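Side-chain contacts in glycosyltransferase (duf1792) (Streptococcus sanguinis, PDB 5V4A), which binds UDP and probably transfers sugars as the C-terminal GT-D-fold glycosyltransferase domain of a longer protein: residues S7-I11 and N12-D16; G129-A132 and K133-Q136. One frame throughout, in Å; residues are numbered along the deposited sequence.

Interaction 1: S7-I11 and N12-D16; sequences SVLSI and NQSLD
S10 and Q13 close a capping box at the start of helix 11-21, the first helix of this UDP-binding glycosyltransferase chain. In one direction the N-cap side chain serves the backbone: Q13 N donates to S10 OG at 3.1 Å. S10 OG can do this because it sits between its own backbone N and carbonyl carbon (chi1 63°), which brings it within bonding distance of Q13 N. In the other direction the Q13 side chain folds back, its CG beside the backbone N, and S10 N gives a nearly straight bond (170°) to Q13 OE1 at 3.2 Å, in the amide's carbonyl plane and on a lone pair.

The carbonyl of S10 carries two further bonds. S14 N and S14 OG reach S10 O from opposite faces of its plane, the hydroxyl at 2.8 Å and well above that plane. S14 OG in turn accepts from S111 N, tying the helix start to the strand 110-111 region.

L9 brings its carbons against the polar side chains: it crosses Q13 at about a right angle, with CD2 passing 3.7 Å from Q13 OE1, and its CB lies against S14 OG. The apolar contact is on the buried side, where I11 and L15 run side by side, pointing the same way, and I11 CG2 meets L15 CD1 at 3.8 Å.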
ATOM      1  N   SER A   7      -6.876 -19.572 -13.358  1.00 20.82           N
ATOM      2  CA  SER A   7      -6.765 -18.120 -13.355  1.00 26.33           C
ATOM      3  C   SER A   7      -6.237 -17.679 -11.999  1.00 25.18           C
ATOM      4  O   SER A   7      -6.911 -17.868 -10.981  1.00 22.83           O
ATOM      5  CB  SER A   7      -8.113 -17.466 -13.648  1.00 29.76           C
ATOM      6  OG  SER A   7      -8.687 -18.009 -14.821  1.00 36.57           O
ATOM      7  N   VAL A   8      -5.047 -17.085 -11.983  1.00 21.57           N
ATOM      8  CA  VAL A   8      -4.410 -16.646 -10.746  1.00 20.97           C
ATOM      9  C   VAL A   8      -4.268 -15.128 -10.784  1.00 20.13           C
ATOM     10  O   VAL A   8      -3.794 -14.571 -11.781  1.00 24.87           O
ATOM     11  CB  VAL A   8      -3.033 -17.307 -10.546  1.00 18.42           C
ATOM     12  CG1 VAL A   8      -2.481 -16.938  -9.192  1.00 16.37           C
ATOM     13  CG2 VAL A   8      -3.123 -18.829 -10.740  1.00 23.93           C
ATOM     14  N   LEU A   9      -4.683 -14.464  -9.705  1.00 20.08           N
ATOM     15  CA  LEU A   9      -4.506 -13.019  -9.606  1.00 17.02           C
ATOM     16  C   LEU A   9      -3.031 -12.652  -9.466  1.00 20.08           C
ATOM     17  O   LEU A   9      -2.213 -13.437  -8.996  1.00 23.71           O
ATOM     18  CB  LEU A   9      -5.253 -12.460  -8.403  1.00 14.73           C
ATOM     19  CG  LEU A   9      -6.767 -12.609  -8.350  1.00 16.47           C
ATOM     20  CD1 LEU A   9      -7.275 -11.855  -7.142  1.00 15.94           C
ATOM     21  CD2 LEU A   9      -7.350 -12.057  -9.616  1.00 15.73           C
ATOM     22  N   SER A  10      -2.707 -11.423  -9.860  1.00 18.49           N
ATOM     23  CA  SER A  10      -1.403 -10.849  -9.564  1.00 17.36           C
ATOM     24  C   SER A  10      -1.275 -10.565  -8.066  1.00 20.00           C
ATOM     25  O   SER A  10      -2.246 -10.621  -7.307  1.00 14.26           O
ATOM     26  CB  SER A  10      -1.193  -9.562 -10.360  1.00 17.75           C
ATOM     27  OG  SER A  10      -2.145  -8.566  -9.985  1.00 19.08           O
ATOM     28  N   ILE A  11      -0.048 -10.239  -7.642  1.00 14.18           N
ATOM     29  CA  ILE A  11       0.166  -9.762  -6.275  1.00 13.98           C
ATOM     30  C   ILE A  11      -0.645  -8.494  -6.006  1.00 13.93           C
ATOM     31  O   ILE A  11      -1.211  -8.317  -4.917  1.00 14.69           O
ATOM     32  CB  ILE A  11       1.665  -9.525  -6.028  1.00 22.38           C
ATOM     33  CG1 ILE A  11       2.407 -10.865  -5.948  1.00 17.68           C
ATOM     34  CG2 ILE A  11       1.858  -8.716  -4.765  1.00 19.22           C
ATOM     35  CD1 ILE A  11       3.903 -10.708  -5.909  1.00 18.30           C
ATOM     36  N   ASN A  12      -0.669  -7.571  -6.963  1.00 15.51           N
ATOM     37  CA  ASN A  12      -1.432  -6.343  -6.757  1.00 16.20           C
ATOM     38  C   ASN A  12      -2.907  -6.662  -6.544  1.00 14.06           C
ATOM     39  O   ASN A  12      -3.535  -6.173  -5.601  1.00 19.31           O
ATOM     40  CB  ASN A  12      -1.264  -5.413  -7.961  1.00 19.15           C
ATOM     41  CG  ASN A  12      -0.315  -4.267  -7.699  1.00 13.91           C
ATOM     42  OD1 ASN A  12      -0.126  -3.836  -6.563  1.00 16.03           O
ATOM     43  ND2 ASN A  12       0.302  -3.779  -8.759  1.00 20.82           N
ATOM     44  N   GLN A  13      -3.462  -7.531  -7.382  1.00 17.94           N
ATOM     45  CA  GLN A  13      -4.882  -7.844  -7.274  1.00 14.99           C
ATOM     46  C   GLN A  13      -5.194  -8.639  -6.009  1.00 17.92           C
ATOM     47  O   GLN A  13      -6.257  -8.448  -5.399  1.00 19.16           O
ATOM     48  CB  GLN A  13      -5.337  -8.596  -8.520  1.00 20.51           C
ATOM     49  CG  GLN A  13      -5.443  -7.730  -9.755  1.00 24.97           C
ATOM     50  CD  GLN A  13      -5.608  -8.535 -11.026  1.00 26.48           C
ATOM     51  OE1 GLN A  13      -5.048  -9.616 -11.166  1.00 19.83           O
ATOM     52  NE2 GLN A  13      -6.399  -8.016 -11.954  1.00 31.57           N
ATOM     53  N   SER A  14      -4.286  -9.532  -5.596  1.00 18.19           N
ATOM     54  CA  SER A  14      -4.525 -10.338  -4.396  1.00 15.86           C
ATOM     55  C   SER A  14      -4.495  -9.473  -3.142  1.00 19.28           C
ATOM     56  O   SER A  14      -5.370  -9.584  -2.277  1.00 18.06           O
ATOM     57  CB  SER A  14      -3.487 -11.463  -4.284  1.00 14.15           C
ATOM     58  OG  SER A  14      -3.478 -12.266  -5.439  1.00 14.28           O
ATOM     59  N   LEU A  15      -3.467  -8.621  -3.011  1.00 13.94           N
ATOM     60  CA  LEU A  15      -3.387  -7.734  -1.855  1.00 13.87           C
ATOM     61  C   LEU A  15      -4.600  -6.805  -1.791  1.00 15.03           C
ATOM     62  O   LEU A  15      -5.199  -6.632  -0.722  1.00 13.98           O
ATOM     63  CB  LEU A  15      -2.072  -6.933  -1.889  1.00 13.75           C
ATOM     64  CG  LEU A  15      -0.802  -7.776  -1.650  1.00 13.70           C
ATOM     65  CD1 LEU A  15       0.417  -6.884  -1.782  1.00 14.21           C
ATOM     66  CD2 LEU A  15      -0.854  -8.442  -0.284  1.00 13.70           C
ATOM     67  N   ASP A  16      -5.013  -6.246  -2.932  1.00 18.02           N
ATOM     68  CA  ASP A  16      -6.199  -5.385  -2.945  1.00 17.78           C
ATOM     69  C   ASP A  16      -7.453  -6.137  -2.504  1.00 16.26           C
ATOM     70  O   ASP A  16      -8.359  -5.542  -1.903  1.00 22.07           O
ATOM     71  CB  ASP A  16      -6.431  -4.804  -4.342  1.00 15.09           C
ATOM     72  CG  ASP A  16      -5.462  -3.680  -4.700  1.00 14.14           C
ATOM     73  OD1 ASP A  16      -4.643  -3.260  -3.852  1.00 14.01           O
ATOM     74  OD2 ASP A  16      -5.481  -3.304  -5.878  1.00 14.22           O
TER

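Interaction 2: G129-A132 and K133-Q136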
ATOM      1  N   GLY A 129       6.008  -1.202  -3.170  1.00 13.31           N
ATOM      2  CA  GLY A 129       4.579  -1.015  -3.018  1.00 17.38           C
ATOM      3  C   GLY A 129       3.920  -2.270  -2.504  1.00 15.30           C
ATOM      4  O   GLY A 129       2.937  -2.195  -1.761  1.00 12.72           O
ATOM      5  N   TYR A 130       4.451  -3.441  -2.876  1.00 18.34           N
ATOM      6  CA  TYR A 130       3.877  -4.684  -2.369  1.00 14.87           C
ATOM      7  C   TYR A 130       4.038  -4.766  -0.854  1.00 18.41           C
ATOM      8  O   TYR A 130       3.091  -5.115  -0.137  1.00 15.32           O
ATOM      9  CB  TYR A 130       4.506  -5.903  -3.062  1.00 19.53           C
ATOM     10  CG  TYR A 130       4.309  -5.960  -4.572  1.00 22.08           C
ATOM     11  CD1 TYR A 130       3.263  -5.281  -5.182  1.00 12.69           C
ATOM     12  CD2 TYR A 130       5.161  -6.712  -5.385  1.00 12.83           C
ATOM     13  CE1 TYR A 130       3.081  -5.329  -6.547  1.00 13.09           C
ATOM     14  CE2 TYR A 130       4.972  -6.777  -6.762  1.00 13.24           C
ATOM     15  CZ  TYR A 130       3.927  -6.063  -7.339  1.00 16.00           C
ATOM     16  OH  TYR A 130       3.708  -6.097  -8.701  1.00 14.09           O
ATOM     17  N   PHE A 131       5.242  -4.463  -0.346  1.00 16.88           N
ATOM     18  CA  PHE A 131       5.440  -4.471   1.101  1.00 13.37           C
ATOM     19  C   PHE A 131       4.623  -3.376   1.789  1.00 14.99           C
ATOM     20  O   PHE A 131       4.199  -3.556   2.937  1.00 14.20           O
ATOM     21  CB  PHE A 131       6.928  -4.328   1.459  1.00 11.34           C
ATOM     22  CG  PHE A 131       7.754  -5.554   1.152  1.00 17.50           C
ATOM     23  CD1 PHE A 131       7.543  -6.739   1.843  1.00 15.89           C
ATOM     24  CD2 PHE A 131       8.759  -5.514   0.187  1.00 18.46           C
ATOM     25  CE1 PHE A 131       8.309  -7.874   1.568  1.00 17.74           C
ATOM     26  CE2 PHE A 131       9.526  -6.644  -0.095  1.00 18.91           C
ATOM     27  CZ  PHE A 131       9.291  -7.831   0.602  1.00 18.17           C
ATOM     28  N   ALA A 132       4.393  -2.237   1.124  1.00 15.87           N
ATOM     29  CA  ALA A 132       3.555  -1.212   1.741  1.00 13.19           C
ATOM     30  C   ALA A 132       2.130  -1.715   1.952  1.00 11.23           C
ATOM     31  O   ALA A 132       1.539  -1.500   3.016  1.00 12.83           O
ATOM     32  CB  ALA A 132       3.537   0.067   0.896  1.00 14.89           C
ATOM     33  N   LYS A 133       1.558  -2.381   0.951  1.00 11.37           N
ATOM     34  CA  LYS A 133       0.181  -2.866   1.098  1.00 11.38           C
ATOM     35  C   LYS A 133       0.098  -4.009   2.102  1.00 16.11           C
ATOM     36  O   LYS A 133      -0.883  -4.122   2.853  1.00 17.48           O
ATOM     37  CB  LYS A 133      -0.364  -3.292  -0.261  1.00 11.65           C
ATOM     38  CG  LYS A 133      -0.641  -2.108  -1.191  1.00 11.86           C
ATOM     39  CD  LYS A 133      -1.625  -2.462  -2.288  1.00 15.39           C
ATOM     40  CE  LYS A 133      -0.944  -2.953  -3.520  1.00 16.95           C
ATOM     41  NZ  LYS A 133      -1.863  -3.072  -4.669  1.00 12.75           N
ATOM     42  N   LEU A 134       1.126  -4.858   2.138  1.00 14.30           N
ATOM     43  CA  LEU A 134       1.181  -5.898   3.159  1.00 16.78           C
ATOM     44  C   LEU A 134       1.203  -5.284   4.548  1.00 13.21           C
ATOM     45  O   LEU A 134       0.439  -5.695   5.426  1.00 12.57           O
ATOM     46  CB  LEU A 134       2.415  -6.778   2.953  1.00 12.78           C
ATOM     47  CG  LEU A 134       2.354  -7.890   1.909  1.00 20.82           C
ATOM     48  CD1 LEU A 134       3.752  -8.240   1.399  1.00 18.01           C
ATOM     49  CD2 LEU A 134       1.676  -9.150   2.490  1.00 21.68           C
ATOM     50  N   LYS A 135       2.059  -4.267   4.757  1.00 14.16           N
ATOM     51  CA  LYS A 135       2.146  -3.655   6.079  1.00 10.71           C
ATOM     52  C   LYS A 135       0.817  -3.054   6.501  1.00 20.58           C
ATOM     53  O   LYS A 135       0.485  -3.081   7.687  1.00 23.43           O
ATOM     54  CB  LYS A 135       3.238  -2.577   6.145  1.00 12.04           C
ATOM     55  CG  LYS A 135       4.676  -3.111   6.039  1.00 11.76           C
ATOM     56  CD  LYS A 135       5.652  -2.004   6.264  1.00 19.43           C
ATOM     57  CE  LYS A 135       7.069  -2.510   6.242  1.00 25.41           C
ATOM     58  NZ  LYS A 135       7.956  -1.334   6.054  1.00 27.10           N
ATOM     59  N   GLN A 136       0.033  -2.550   5.547  1.00 15.59           N
ATOM     60  CA  GLN A 136      -1.256  -1.952   5.869  1.00 14.12           C
ATOM     61  C   GLN A 136      -2.248  -2.988   6.397  1.00 18.68           C
ATOM     62  O   GLN A 136      -3.207  -2.622   7.083  1.00 20.41           O
ATOM     63  CB  GLN A 136      -1.825  -1.256   4.627  1.00 21.16           C
ATOM     64  CG  GLN A 136      -2.992  -0.299   4.901  1.00 29.37           C
ATOM     65  CD  GLN A 136      -2.591   0.921   5.708  1.00 26.00           C
ATOM     66  OE1 GLN A 136      -1.433   1.332   5.705  1.00 33.79           O
ATOM     67  NE2 GLN A 136      -3.549   1.497   6.416  1.00 27.53           N
TER
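F131 and L134 meet one turn apart on helix 127-138, an alpha-helix of the GT-D fold, and form the apolar side of this contact. Four consecutive i to i+4 backbone bonds hold the stretch: K133 N to G129 O, L134 N to Y130 O, K135 N to F131 O and Q136 N to A132 O. The third is the shortest at 2.9 Å; the last is the most bent, 144° at the hydrogen.

The close packing is on the buried side. L134 lays its branch along the preceding turn, with CG and CD1 each 3.5 Å from Y130 O. That same CD1 goes on to F131 CD1 at 4.1 Å, a looser touch in which the two side chains run obliquely to each other. The F131 ring also meets helix 224-233: Y228 edge-to-face, F231 with the ring planes about 35° apart, and I224, which touches L134 too.

The lysines leave the helix in different directions. K133 grazes G129 O with CG at 3.6 Å, then bends at its third torsion (chi3 -91°) and carries NZ away to helix 11-21, where N12 is a partner. K135 is partly exposed and stays extended beyond CG, sending NZ to the hydroxyl of Y228.

Toward Q136 the side-chain contact thins out: apart from its backbone bond, Q136 brings little more than CB near A132 O. In the second subunit, Q136 packs on K135 and A132 on L19. By contrast, the K135 stem presses on the turn before it, CG standing 3.2 Å from F131 O.

How the interactions relate
Interaction 1 comes first along the chain, at the start of helix 11-21, and interaction 2 follows on helix 127-138; their centres lie about 13 Å apart. The two helices pack directly against each other. K133 NZ joins them, with a probable hydrogen bond to N12 OD1 at 2.7 Å and a salt bridge to D16 OD1 at 2.9 Å, while L15 CD1 rests 3.6 Å from Y130 O. Both contacts also touch the second subunit, so this helix pair contributes to the dimer interface. The I11 and L134 side chains are about 11 and 10 Å from the bound UDP, and about 8 and 7 Å from the side chain of UDP-binding S115, which places the pair near the pocket.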